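Conjugal transfer protein TRWB (Escherichia coli, PDB 1E9S) probably acts as the coupling protein of bacterial conjugation, a P-loop NTPase thought to link the DNA being transferred to a type IV secretion system. Local coordinates at residues R54-N59 with R310-L315; R122-W127 with T157-A162; Q110-W115 with V222-G227. One frame throughout, in Å; residues are numbered along the deposited sequence.

In the fold
From the N terminus, after strand 23-25 at one edge of the central mixed sheet, the chain adds strand 56-59 further in. It returns beside that strand at 310-315, where interaction 1 closes the longest loop, in the buried core of the P-loop domain. Interactions 2 and 3 both fall within that loop. The 110-115 loop, after strand 103-105, closes interaction 3 at 222-227 and so joins the end of helix 219-223. Inside this second loop, 122-127 meets 157-162 and closes interaction 2 within the helical region. The three nest and none cross. Centres of interactions 1 and 2 are about 33 Å apart, of 1 and 3 about 29 Å, of 2 and 3 about 20 Å.

Interaction 1: residues R54-N59 with R310-L315; sequences RHLLVN and RVVAGL
His-55 meets Val-311 just where two parallel strands of the central sheet come together. The strands are 56-59 and 310-315, neighbours in the core of a P-loop NTPase fold. Their axes come within 4.7 Å at an angle of 23°. The His-55 side chain can be followed outward. CB lies 3.3 Å from Val-311 O. With chi1 at -39°, CG stays beside the backbone N, and the ring swings towards the start of the other strand. ND1 accepts the N-H of Val-311 at 2.9 Å, with the donor tilted only slightly from the ring plane. CE1 passes CG2 of Val-311 at 3.9 Å. NE2, on the far side of the ring, has a weak hydrogen bond to Leu-301 O. A leucine in place of His-55 would probably leave the Val-311 N-H without its acceptor and the start of the strand pairing held by one bond fewer.

Beyond the ring, backbone bonds alternate. Leu-56 N gives to Val-311 O, Leu-56 O takes from Ala-313 N, Val-58 N gives to Ala-313 O, and Val-58 O takes from Leu-315 N. The last is the least straight, with an angle of 154° at the hydrogen. Leu-56, Val-58 and Val-312 share one face of the sheet and pack on helix 66-79. Leu-57, Asn-59, Ala-313 and Leu-315 lie on the other. Asn-59 ends its strand at a probable Walker A loop, and Lys-66 of that pattern bonds Leu-315 O. On the face opposite the helix, Leu-57 CD1 reaches CD2 of Leu-315 at 3.5 Å, while the same CD1 lies 3.4 Å from Ala-313 O.

Interaction 2: residues R122-W127 with T157-A162; sequences RNDYDW and TAKKLA
Trp-127 and Lys-159 both hold CG beside the backbone N, with chi1 at -68° and -86°. In Trp-127 this sends the indole out from helix 126-134 towards helix 141-163. In Lys-159 it lays the first part of the chain over one indole face, and a bend at chi3 then carries the chain on. Lys-159 CG sits almost straight above the five-membered ring, 3.3 Å from its centroid and 3° off the normal. This is a CH-pi contact. CD continues over the CD1-NE1 side of that ring, 3.6 Å from Trp-127 CD1.

The six-membered ring meets smaller groups one turn apart on the helix. Trp-127 CZ3 touches Ala-158 CB at 3.8 Å, and CH2 touches Ala-162 CB at 3.9 Å. The two small methyls let the indole come close to the helix backbone. Asp-124 passes nearby, but its OD2 stays 4.5 Å from Lys-159 NZ, too far for a salt bridge. That ammonium is paired with Glu-156 instead.

Asp-126 braces the turn before the tryptophan. Its OD2 accepts the N-H groups of Arg-122 and Asn-123 from opposite faces of the carboxylate, which also pairs with Arg-129 and Arg-232.

The contact joins helix 126-134 to helix 141-163 at the surface of the helical region. Thr-157 and Leu-161 of the latter pack on helices 169-178 and 181-187.

Interaction 3: residues Q110-W115 with V222-G227; sequences QRTKGW and VTMPDG
Gly-114 and Gly-227 pass backbone to backbone, their CA atoms only 3.4 Å apart. This is the tight part of the contact. A CB on either glycine would point towards the other segment and would probably clash: on Gly-114 with Gly-227 CA and Asp-226 O, on Gly-227 with Gly-114 CA. Beside this crossing lies the one hydrogen bond between the segments. Trp-115 N gives to Pro-225 O at 3.0 Å, with the donor in the carbonyl plane. The same oxygen also lies 3.0 Å from Gly-114 CA, so it is approached by two consecutive residues, by a hydrogen bond and a weaker CA-H...O contact. Trp-115 N and Gly-227 N come near each other too, but both are donors and form no bond.

Side chains do less of the work. The Met-224 chain bends at chi2 (-79°), and its methyl CE meets Thr-112 CG2 at 3.5 Å. Thr-112 presents that methyl because chi1 of -41° keeps OG1 beside the backbone N, where it bonds Asp-109 O. Met-224 SD is looser, 4.2 Å from Lys-113 O.

The solvent side is thinner. Asp-226 is exposed and its CB points away from the loop. Lys-113 likewise turns its CB outward.

The 110-115 loop follows strand 103-105, an outermost strand of the central sheet within this chain, and Lys-113 makes a backbone bond to Ile-104 there. Segment 222-227 leaves helix 219-223. The Trp-115 ring meets Trp-262 edge-to-face, and its NE1 bonds Glu-120. The side chains of Met-224 and Trp-115 both rest on helix 252-269, each touching Leu-258, and Met-224 also reaches Trp-262.

Interaction 1: residues R54-N59 with R310-L315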
ATOM      1  N   ARG A  54     -14.580   1.290  31.761  1.00 32.43           N
ATOM      2  CA  ARG A  54     -14.428   1.672  30.361  1.00 32.33           C
ATOM      3  C   ARG A  54     -12.968   1.819  29.989  1.00 30.98           C
ATOM      4  O   ARG A  54     -12.629   2.276  28.903  1.00 30.92           O
ATOM      5  CB  ARG A  54     -15.202   2.951  30.074  1.00 36.20           C
ATOM      6  CG  ARG A  54     -16.670   2.716  30.262  1.00 38.73           C
ATOM      7  CD  ARG A  54     -17.468   3.923  29.950  1.00 45.22           C
ATOM      8  NE  ARG A  54     -18.832   3.749  30.426  1.00 52.16           N
ATOM      9  CZ  ARG A  54     -19.846   4.533  30.081  1.00 55.22           C
ATOM     10  NH1 ARG A  54     -19.648   5.540  29.235  1.00 57.06           N
ATOM     11  NH2 ARG A  54     -21.058   4.299  30.572  1.00 56.51           N
ATOM     12  N   HIS A  55     -12.117   1.419  30.928  1.00 28.25           N
ATOM     13  CA  HIS A  55     -10.671   1.391  30.770  1.00 27.01           C
ATOM     14  C   HIS A  55      -9.915   2.689  30.567  1.00 28.25           C
ATOM     15  O   HIS A  55     -10.467   3.706  30.154  1.00 25.62           O
ATOM     16  CB  HIS A  55     -10.359   0.400  29.668  1.00 25.29           C
ATOM     17  CG  HIS A  55     -11.236  -0.810  29.721  1.00 21.39           C
ATOM     18  ND1 HIS A  55     -11.265  -1.656  30.805  1.00 18.02           N
ATOM     19  CD2 HIS A  55     -12.198  -1.250  28.877  1.00 18.53           C
ATOM     20  CE1 HIS A  55     -12.212  -2.560  30.631  1.00 18.71           C
ATOM     21  NE2 HIS A  55     -12.794  -2.333  29.471  1.00 19.57           N
ATOM     22  N   LEU A  56      -8.627   2.628  30.872  1.00 26.36           N
ATOM     23  CA  LEU A  56      -7.753   3.778  30.791  1.00 26.90           C
ATOM     24  C   LEU A  56      -6.503   3.495  29.986  1.00 26.86           C
ATOM     25  O   LEU A  56      -5.826   2.490  30.183  1.00 25.04           O
ATOM     26  CB  LEU A  56      -7.358   4.213  32.203  1.00 25.28           C
ATOM     27  CG  LEU A  56      -6.344   5.335  32.328  1.00 26.85           C
ATOM     28  CD1 LEU A  56      -6.934   6.660  31.861  1.00 21.32           C
ATOM     29  CD2 LEU A  56      -5.940   5.409  33.772  1.00 26.25           C
ATOM     30  N   LEU A  57      -6.200   4.407  29.075  1.00 27.69           N
ATOM     31  CA  LEU A  57      -5.023   4.284  28.242  1.00 28.50           C
ATOM     32  C   LEU A  57      -4.058   5.406  28.594  1.00 28.38           C
ATOM     33  O   LEU A  57      -4.376   6.576  28.441  1.00 27.59           O
ATOM     34  CB  LEU A  57      -5.413   4.371  26.773  1.00 29.84           C
ATOM     35  CG  LEU A  57      -4.298   4.017  25.789  1.00 29.71           C
ATOM     36  CD1 LEU A  57      -3.660   2.681  26.132  1.00 34.89           C
ATOM     37  CD2 LEU A  57      -4.900   3.941  24.409  1.00 33.19           C
ATOM     38  N   VAL A  58      -2.884   5.040  29.087  1.00 28.44           N
ATOM     39  CA  VAL A  58      -1.884   6.018  29.466  1.00 28.99           C
ATOM     40  C   VAL A  58      -0.793   6.047  28.427  1.00 29.85           C
ATOM     41  O   VAL A  58      -0.017   5.112  28.304  1.00 30.86           O
ATOM     42  CB  VAL A  58      -1.272   5.680  30.822  1.00 30.10           C
ATOM     43  CG1 VAL A  58      -0.293   6.759  31.232  1.00 30.38           C
ATOM     44  CG2 VAL A  58      -2.376   5.527  31.849  1.00 30.06           C
ATOM     45  N   ASN A  59      -0.735   7.136  27.676  1.00 31.87           N
ATOM     46  CA  ASN A  59       0.263   7.272  26.631  1.00 34.02           C
ATOM     47  C   ASN A  59       1.340   8.279  27.016  1.00 34.80           C
ATOM     48  O   ASN A  59       1.046   9.348  27.529  1.00 37.25           O
ATOM     49  CB  ASN A  59      -0.414   7.694  25.319  1.00 33.86           C
ATOM     50  CG  ASN A  59       0.533   7.650  24.129  1.00 32.58           C
ATOM     51  OD1 ASN A  59       1.468   8.446  24.035  1.00 31.72           O
ATOM     52  ND2 ASN A  59       0.302   6.709  23.222  1.00 32.01           N
ATOM     53  N   ARG A 310     -11.472  -3.817  34.754  1.00 31.06           N
ATOM     54  CA  ARG A 310     -10.991  -2.464  34.509  1.00 31.57           C
ATOM     55  C   ARG A 310      -9.561  -2.617  34.025  1.00 31.92           C
ATOM     56  O   ARG A 310      -8.705  -3.100  34.765  1.00 31.70           O
ATOM     57  CB  ARG A 310     -10.995  -1.664  35.802  1.00 33.21           C
ATOM     58  CG  ARG A 310     -12.349  -1.504  36.413  1.00 33.24           C
ATOM     59  CD  ARG A 310     -12.220  -1.390  37.906  1.00 34.14           C
ATOM     60  NE  ARG A 310     -13.424  -0.812  38.466  1.00 36.95           N
ATOM     61  CZ  ARG A 310     -14.624  -1.362  38.370  1.00 35.56           C
ATOM     62  NH1 ARG A 310     -14.775  -2.521  37.747  1.00 33.94           N
ATOM     63  NH2 ARG A 310     -15.666  -0.751  38.911  1.00 36.73           N
ATOM     64  N   VAL A 311      -9.295  -2.220  32.787  1.00 29.48           N
ATOM     65  CA  VAL A 311      -7.955  -2.358  32.244  1.00 26.83           C
ATOM     66  C   VAL A 311      -7.241  -1.027  32.141  1.00 27.23           C
ATOM     67  O   VAL A 311      -7.813  -0.035  31.713  1.00 27.24           O
ATOM     68  CB  VAL A 311      -7.964  -3.007  30.835  1.00 26.86           C
ATOM     69  CG1 VAL A 311      -6.553  -3.213  30.358  1.00 22.58           C
ATOM     70  CG2 VAL A 311      -8.689  -4.319  30.855  1.00 22.26           C
ATOM     71  N   VAL A 312      -5.983  -1.024  32.550  1.00 26.43           N
ATOM     72  CA  VAL A 312      -5.135   0.156  32.482  1.00 27.53           C
ATOM     73  C   VAL A 312      -3.927  -0.295  31.673  1.00 27.91           C
ATOM     74  O   VAL A 312      -3.199  -1.197  32.083  1.00 29.25           O
ATOM     75  CB  VAL A 312      -4.661   0.622  33.901  1.00 27.24           C
ATOM     76  CG1 VAL A 312      -3.666   1.775  33.779  1.00 20.09           C
ATOM     77  CG2 VAL A 312      -5.846   1.054  34.748  1.00 26.45           C
ATOM     78  N   ALA A 313      -3.718   0.313  30.518  1.00 26.84           N
ATOM     79  CA  ALA A 313      -2.590  -0.071  29.694  1.00 27.69           C
ATOM     80  C   ALA A 313      -1.740   1.129  29.309  1.00 27.68           C
ATOM     81  O   ALA A 313      -2.242   2.240  29.151  1.00 25.83           O
ATOM     82  CB  ALA A 313      -3.073  -0.787  28.444  1.00 27.21           C
ATOM     83  N   GLY A 314      -0.441   0.881  29.162  1.00 27.54           N
ATOM     84  CA  GLY A 314       0.496   1.917  28.777  1.00 26.83           C
ATOM     85  C   GLY A 314       0.894   1.762  27.323  1.00 29.50           C
ATOM     86  O   GLY A 314       1.006   0.650  26.802  1.00 26.44           O
ATOM     87  N   LEU A 315       1.100   2.894  26.660  1.00 30.17           N
ATOM     88  CA  LEU A 315       1.481   2.909  25.257  1.00 31.88           C
ATOM     89  C   LEU A 315       2.476   4.042  25.048  1.00 32.37           C
ATOM     90  O   LEU A 315       2.514   4.985  25.824  1.00 32.08           O
ATOM     91  CB  LEU A 315       0.239   3.131  24.394  1.00 31.85           C
ATOM     92  CG  LEU A 315      -0.317   1.990  23.530  1.00 33.22           C
ATOM     93  CD1 LEU A 315      -0.224   0.666  24.238  1.00 31.92           C
ATOM     94  CD2 LEU A 315      -1.763   2.301  23.183  1.00 31.22           C
TER

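Interaction 2: residues R122-W127 with T157-A162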
ATOM      1  N   ARG A 122     -11.851 -26.630  32.228  1.00 40.25           N
ATOM      2  CA  ARG A 122     -13.007 -27.108  32.971  1.00 42.47           C
ATOM      3  C   ARG A 122     -13.960 -27.856  32.059  1.00 44.77           C
ATOM      4  O   ARG A 122     -14.427 -28.944  32.392  1.00 46.02           O
ATOM      5  CB  ARG A 122     -13.721 -25.941  33.623  1.00 40.42           C
ATOM      6  CG  ARG A 122     -12.832 -25.304  34.645  1.00 35.20           C
ATOM      7  CD  ARG A 122     -13.587 -24.348  35.488  1.00 32.86           C
ATOM      8  NE  ARG A 122     -12.741 -23.788  36.527  1.00 28.14           N
ATOM      9  CZ  ARG A 122     -13.136 -22.824  37.347  1.00 28.97           C
ATOM     10  NH1 ARG A 122     -14.358 -22.329  37.233  1.00 30.66           N
ATOM     11  NH2 ARG A 122     -12.310 -22.351  38.269  1.00 31.70           N
ATOM     12  N   ASN A 123     -14.231 -27.270  30.899  1.00 46.88           N
ATOM     13  CA  ASN A 123     -15.122 -27.871  29.915  1.00 48.42           C
ATOM     14  C   ASN A 123     -14.351 -28.196  28.651  1.00 50.05           C
ATOM     15  O   ASN A 123     -13.155 -27.929  28.580  1.00 50.80           O
ATOM     16  CB  ASN A 123     -16.263 -26.914  29.630  1.00 48.04           C
ATOM     17  CG  ASN A 123     -17.028 -26.560  30.895  1.00 43.61           C
ATOM     18  OD1 ASN A 123     -17.675 -27.415  31.490  1.00 41.28           O
ATOM     19  ND2 ASN A 123     -16.931 -25.307  31.329  1.00 40.08           N
ATOM     20  N   ASP A 124     -15.013 -28.778  27.654  1.00 50.18           N
ATOM     21  CA  ASP A 124     -14.293 -29.125  26.437  1.00 49.73           C
ATOM     22  C   ASP A 124     -13.959 -27.914  25.572  1.00 48.10           C
ATOM     23  O   ASP A 124     -12.927 -27.892  24.885  1.00 46.51           O
ATOM     24  CB  ASP A 124     -15.045 -30.149  25.581  1.00 50.61           C
ATOM     25  CG  ASP A 124     -14.123 -30.788  24.507  1.00 48.22           C
ATOM     26  OD1 ASP A 124     -13.274 -31.649  24.862  1.00 48.36           O
ATOM     27  OD2 ASP A 124     -14.218 -30.412  23.316  1.00 45.77           O
ATOM     28  N   TYR A 125     -14.820 -26.902  25.605  1.00 45.75           N
ATOM     29  CA  TYR A 125     -14.579 -25.717  24.803  1.00 44.69           C
ATOM     30  C   TYR A 125     -13.422 -24.887  25.338  1.00 43.90           C
ATOM     31  O   TYR A 125     -13.002 -23.933  24.700  1.00 43.80           O
ATOM     32  CB  TYR A 125     -15.860 -24.869  24.671  1.00 44.23           C
ATOM     33  CG  TYR A 125     -16.300 -24.080  25.887  1.00 37.79           C
ATOM     34  CD1 TYR A 125     -17.052 -24.679  26.901  1.00 37.40           C
ATOM     35  CD2 TYR A 125     -15.947 -22.742  26.040  1.00 35.16           C
ATOM     36  CE1 TYR A 125     -17.434 -23.969  28.051  1.00 35.34           C
ATOM     37  CE2 TYR A 125     -16.324 -22.020  27.182  1.00 35.59           C
ATOM     38  CZ  TYR A 125     -17.065 -22.645  28.192  1.00 36.60           C
ATOM     39  OH  TYR A 125     -17.385 -21.970  29.358  1.00 32.24           O
ATOM     40  N   ASP A 126     -12.894 -25.269  26.498  1.00 42.49           N
ATOM     41  CA  ASP A 126     -11.775 -24.559  27.102  1.00 39.93           C
ATOM     42  C   ASP A 126     -10.436 -24.898  26.458  1.00 39.28           C
ATOM     43  O   ASP A 126      -9.482 -24.151  26.607  1.00 38.08           O
ATOM     44  CB  ASP A 126     -11.691 -24.851  28.601  1.00 38.09           C
ATOM     45  CG  ASP A 126     -12.740 -24.102  29.406  1.00 34.42           C
ATOM     46  OD1 ASP A 126     -13.096 -22.962  29.046  1.00 30.56           O
ATOM     47  OD2 ASP A 126     -13.204 -24.647  30.429  1.00 32.89           O
ATOM     48  N   TRP A 127     -10.358 -26.018  25.748  1.00 37.48           N
ATOM     49  CA  TRP A 127      -9.110 -26.406  25.106  1.00 37.38           C
ATOM     50  C   TRP A 127      -8.702 -25.411  24.029  1.00 38.35           C
ATOM     51  O   TRP A 127      -7.553 -24.973  23.997  1.00 36.76           O
ATOM     52  CB  TRP A 127      -9.231 -27.808  24.517  1.00 36.08           C
ATOM     53  CG  TRP A 127      -9.362 -28.864  25.564  1.00 32.72           C
ATOM     54  CD1 TRP A 127     -10.468 -29.614  25.836  1.00 31.61           C
ATOM     55  CD2 TRP A 127      -8.336 -29.324  26.453  1.00 29.04           C
ATOM     56  NE1 TRP A 127     -10.194 -30.518  26.835  1.00 28.49           N
ATOM     57  CE2 TRP A 127      -8.891 -30.361  27.231  1.00 30.17           C
ATOM     58  CE3 TRP A 127      -6.998 -28.961  26.670  1.00 26.76           C
ATOM     59  CZ2 TRP A 127      -8.150 -31.044  28.206  1.00 26.47           C
ATOM     60  CZ3 TRP A 127      -6.264 -29.643  27.645  1.00 24.58           C
ATOM     61  CH2 TRP A 127      -6.845 -30.670  28.396  1.00 25.76           C
ATOM     62  N   THR A 157      -3.066 -32.745  21.249  1.00 34.40           N
ATOM     63  CA  THR A 157      -2.036 -33.491  21.964  1.00 33.17           C
ATOM     64  C   THR A 157      -2.268 -33.350  23.463  1.00 34.82           C
ATOM     65  O   THR A 157      -2.072 -34.298  24.211  1.00 34.68           O
ATOM     66  CB  THR A 157      -0.622 -32.981  21.617  1.00 32.45           C
ATOM     67  OG1 THR A 157      -0.402 -33.120  20.207  1.00 27.67           O
ATOM     68  CG2 THR A 157       0.427 -33.787  22.342  1.00 26.33           C
ATOM     69  N   ALA A 158      -2.700 -32.170  23.896  1.00 35.49           N
ATOM     70  CA  ALA A 158      -2.961 -31.924  25.308  1.00 36.69           C
ATOM     71  C   ALA A 158      -4.199 -32.677  25.757  1.00 37.35           C
ATOM     72  O   ALA A 158      -4.215 -33.264  26.829  1.00 36.02           O
ATOM     73  CB  ALA A 158      -3.141 -30.445  25.557  1.00 35.56           C
ATOM     74  N   LYS A 159      -5.241 -32.655  24.941  1.00 38.55           N
ATOM     75  CA  LYS A 159      -6.467 -33.362  25.275  1.00 40.54           C
ATOM     76  C   LYS A 159      -6.191 -34.836  25.524  1.00 41.12           C
ATOM     77  O   LYS A 159      -6.729 -35.423  26.457  1.00 40.42           O
ATOM     78  CB  LYS A 159      -7.491 -33.238  24.148  1.00 40.78           C
ATOM     79  CG  LYS A 159      -8.333 -31.994  24.231  1.00 39.85           C
ATOM     80  CD  LYS A 159      -9.633 -32.140  23.468  1.00 41.47           C
ATOM     81  CE  LYS A 159      -9.404 -32.306  21.991  1.00 41.07           C
ATOM     82  NZ  LYS A 159     -10.692 -32.225  21.260  1.00 43.73           N
ATOM     83  N   LYS A 160      -5.357 -35.437  24.683  1.00 40.24           N
ATOM     84  CA  LYS A 160      -5.029 -36.845  24.837  1.00 41.38           C
ATOM     85  C   LYS A 160      -4.186 -37.086  26.085  1.00 41.68           C
ATOM     86  O   LYS A 160      -4.505 -37.957  26.880  1.00 41.33           O
ATOM     87  CB  LYS A 160      -4.293 -37.364  23.599  1.00 40.48           C
ATOM     88  CG  LYS A 160      -4.272 -38.878  23.523  1.00 37.45           C
ATOM     89  CD  LYS A 160      -3.634 -39.395  22.249  1.00 39.30           C
ATOM     90  CE  LYS A 160      -3.501 -40.908  22.316  1.00 37.19           C
ATOM     91  NZ  LYS A 160      -3.034 -41.533  21.051  1.00 38.95           N
ATOM     92  N   LEU A 161      -3.113 -36.320  26.257  1.00 41.53           N
ATOM     93  CA  LEU A 161      -2.267 -36.477  27.428  1.00 41.39           C
ATOM     94  C   LEU A 161      -3.119 -36.415  28.689  1.00 42.30           C
ATOM     95  O   LEU A 161      -2.867 -37.136  29.652  1.00 42.31           O
ATOM     96  CB  LEU A 161      -1.211 -35.376  27.476  1.00 39.18           C
ATOM     97  CG  LEU A 161      -0.122 -35.494  26.432  1.00 36.03           C
ATOM     98  CD1 LEU A 161       0.767 -34.285  26.509  1.00 33.52           C
ATOM     99  CD2 LEU A 161       0.655 -36.773  26.676  1.00 32.94           C
ATOM    100  N   ALA A 162      -4.122 -35.546  28.684  1.00 42.32           N
ATOM    101  CA  ALA A 162      -5.000 -35.402  29.836  1.00 44.20           C
ATOM    102  C   ALA A 162      -5.795 -36.685  30.053  1.00 45.84           C
ATOM    103  O   ALA A 162      -6.012 -37.112  31.188  1.00 46.17           O
ATOM    104  CB  ALA A 162      -5.943 -34.237  29.631  1.00 42.09           C
TER

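Interaction 3: residues Q110-W115 with V222-G227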
ATOM      1  N   GLN A 110      11.368 -17.801  43.537  1.00 45.93           N
ATOM      2  CA  GLN A 110      11.102 -18.856  44.496  1.00 47.11           C
ATOM      3  C   GLN A 110       9.690 -18.817  45.079  1.00 45.94           C
ATOM      4  O   GLN A 110       9.179 -19.839  45.522  1.00 46.44           O
ATOM      5  CB  GLN A 110      12.139 -18.782  45.619  1.00 50.71           C
ATOM      6  CG  GLN A 110      12.599 -20.134  46.121  1.00 54.20           C
ATOM      7  CD  GLN A 110      13.047 -21.029  44.989  1.00 52.95           C
ATOM      8  OE1 GLN A 110      13.894 -20.646  44.181  1.00 50.75           O
ATOM      9  NE2 GLN A 110      12.476 -22.228  44.920  1.00 53.46           N
ATOM     10  N   ARG A 111       9.063 -17.644  45.060  1.00 44.14           N
ATOM     11  CA  ARG A 111       7.718 -17.455  45.606  1.00 42.42           C
ATOM     12  C   ARG A 111       6.574 -17.758  44.645  1.00 42.93           C
ATOM     13  O   ARG A 111       5.411 -17.762  45.043  1.00 41.08           O
ATOM     14  CB  ARG A 111       7.563 -16.021  46.094  1.00 41.19           C
ATOM     15  CG  ARG A 111       8.536 -15.622  47.154  1.00 34.47           C
ATOM     16  CD  ARG A 111       8.507 -14.134  47.349  1.00 31.65           C
ATOM     17  NE  ARG A 111       9.037 -13.437  46.184  1.00 30.47           N
ATOM     18  CZ  ARG A 111       9.179 -12.116  46.099  1.00 29.79           C
ATOM     19  NH1 ARG A 111       8.829 -11.336  47.111  1.00 30.93           N
ATOM     20  NH2 ARG A 111       9.677 -11.578  45.001  1.00 26.26           N
ATOM     21  N   THR A 112       6.900 -18.007  43.382  1.00 42.91           N
ATOM     22  CA  THR A 112       5.892 -18.287  42.362  1.00 44.80           C
ATOM     23  C   THR A 112       4.984 -19.451  42.691  1.00 43.71           C
ATOM     24  O   THR A 112       5.358 -20.369  43.406  1.00 43.39           O
ATOM     25  CB  THR A 112       6.513 -18.658  41.017  1.00 45.16           C
ATOM     26  OG1 THR A 112       7.632 -17.824  40.762  1.00 51.80           O
ATOM     27  CG2 THR A 112       5.497 -18.526  39.903  1.00 39.88           C
ATOM     28  N   LYS A 113       3.785 -19.408  42.134  1.00 43.74           N
ATOM     29  CA  LYS A 113       2.832 -20.480  42.298  1.00 42.83           C
ATOM     30  C   LYS A 113       3.142 -21.458  41.162  1.00 41.68           C
ATOM     31  O   LYS A 113       3.770 -21.092  40.168  1.00 40.16           O
ATOM     32  CB  LYS A 113       1.402 -19.946  42.157  1.00 43.42           C
ATOM     33  CG  LYS A 113       0.818 -19.311  43.408  1.00 44.36           C
ATOM     34  CD  LYS A 113       0.371 -20.366  44.411  1.00 45.65           C
ATOM     35  CE  LYS A 113      -0.284 -19.750  45.634  1.00 45.95           C
ATOM     36  NZ  LYS A 113       0.651 -18.870  46.381  1.00 50.17           N
ATOM     37  N   GLY A 114       2.727 -22.709  41.321  1.00 41.18           N
ATOM     38  CA  GLY A 114       2.950 -23.698  40.285  1.00 38.11           C
ATOM     39  C   GLY A 114       1.778 -23.589  39.331  1.00 37.60           C
ATOM     40  O   GLY A 114       0.641 -23.436  39.777  1.00 37.55           O
ATOM     41  N   TRP A 115       2.035 -23.674  38.031  1.00 35.43           N
ATOM     42  CA  TRP A 115       0.967 -23.528  37.057  1.00 33.54           C
ATOM     43  C   TRP A 115       1.276 -24.155  35.697  1.00 33.33           C
ATOM     44  O   TRP A 115       2.430 -24.304  35.291  1.00 33.20           O
ATOM     45  CB  TRP A 115       0.669 -22.028  36.883  1.00 29.94           C
ATOM     46  CG  TRP A 115      -0.418 -21.665  35.895  1.00 23.37           C
ATOM     47  CD1 TRP A 115      -1.734 -21.433  36.172  1.00 22.94           C
ATOM     48  CD2 TRP A 115      -0.271 -21.484  34.472  1.00 19.21           C
ATOM     49  NE1 TRP A 115      -2.414 -21.117  35.017  1.00 18.88           N
ATOM     50  CE2 TRP A 115      -1.540 -21.145  33.961  1.00 18.29           C
ATOM     51  CE3 TRP A 115       0.813 -21.580  33.583  1.00 20.52           C
ATOM     52  CZ2 TRP A 115      -1.758 -20.899  32.603  1.00 18.09           C
ATOM     53  CZ3 TRP A 115       0.598 -21.337  32.236  1.00 18.56           C
ATOM     54  CH2 TRP A 115      -0.680 -21.001  31.758  1.00 18.80           C
ATOM     55  N   VAL A 222       7.220 -25.095  30.098  1.00 36.59           N
ATOM     56  CA  VAL A 222       7.829 -26.305  30.606  1.00 39.02           C
ATOM     57  C   VAL A 222       8.699 -25.997  31.818  1.00 40.01           C
ATOM     58  O   VAL A 222       8.624 -26.693  32.823  1.00 40.10           O
ATOM     59  CB  VAL A 222       8.674 -26.985  29.514  1.00 39.20           C
ATOM     60  CG1 VAL A 222       9.245 -28.281  30.037  1.00 37.29           C
ATOM     61  CG2 VAL A 222       7.815 -27.269  28.302  1.00 34.24           C
ATOM     62  N   THR A 223       9.514 -24.949  31.729  1.00 42.18           N
ATOM     63  CA  THR A 223      10.388 -24.565  32.837  1.00 43.81           C
ATOM     64  C   THR A 223       9.582 -24.042  34.033  1.00 43.64           C
ATOM     65  O   THR A 223      10.046 -24.069  35.167  1.00 43.05           O
ATOM     66  CB  THR A 223      11.415 -23.471  32.419  1.00 43.82           C
ATOM     67  OG1 THR A 223      10.758 -22.199  32.311  1.00 45.56           O
ATOM     68  CG2 THR A 223      12.063 -23.828  31.098  1.00 41.29           C
ATOM     69  N   MET A 224       8.373 -23.562  33.777  1.00 44.61           N
ATOM     70  CA  MET A 224       7.531 -23.045  34.845  1.00 45.71           C
ATOM     71  C   MET A 224       7.281 -24.126  35.883  1.00 46.65           C
ATOM     72  O   MET A 224       6.928 -25.255  35.549  1.00 46.47           O
ATOM     73  CB  MET A 224       6.192 -22.550  34.291  1.00 43.97           C
ATOM     74  CG  MET A 224       5.856 -21.084  34.622  1.00 42.65           C
ATOM     75  SD  MET A 224       5.233 -20.798  36.278  1.00 39.88           S
ATOM     76  CE  MET A 224       5.642 -19.225  36.515  1.00 44.60           C
ATOM     77  N   PRO A 225       7.473 -23.791  37.165  1.00 47.38           N
ATOM     78  CA  PRO A 225       7.263 -24.742  38.256  1.00 47.76           C
ATOM     79  C   PRO A 225       5.837 -25.242  38.176  1.00 48.53           C
ATOM     80  O   PRO A 225       4.903 -24.445  38.146  1.00 47.96           O
ATOM     81  CB  PRO A 225       7.495 -23.898  39.505  1.00 46.87           C
ATOM     82  CG  PRO A 225       8.409 -22.818  39.031  1.00 47.63           C
ATOM     83  CD  PRO A 225       7.833 -22.465  37.695  1.00 47.06           C
ATOM     84  N   ASP A 226       5.663 -26.553  38.145  1.00 48.69           N
ATOM     85  CA  ASP A 226       4.326 -27.103  38.057  1.00 50.29           C
ATOM     86  C   ASP A 226       3.624 -27.046  39.407  1.00 48.48           C
ATOM     87  O   ASP A 226       4.259 -27.127  40.458  1.00 48.49           O
ATOM     88  CB  ASP A 226       4.380 -28.537  37.530  1.00 53.86           C
ATOM     89  CG  ASP A 226       3.003 -29.105  37.241  1.00 58.83           C
ATOM     90  OD1 ASP A 226       2.482 -28.899  36.112  1.00 59.55           O
ATOM     91  OD2 ASP A 226       2.450 -29.757  38.155  1.00 59.29           O
ATOM     92  N   GLY A 227       2.305 -26.894  39.368  1.00 46.41           N
ATOM     93  CA  GLY A 227       1.529 -26.808  40.586  1.00 44.23           C
ATOM     94  C   GLY A 227       0.057 -26.868  40.264  1.00 44.10           C
ATOM     95  O   GLY A 227      -0.326 -27.189  39.147  1.00 43.86           O
TER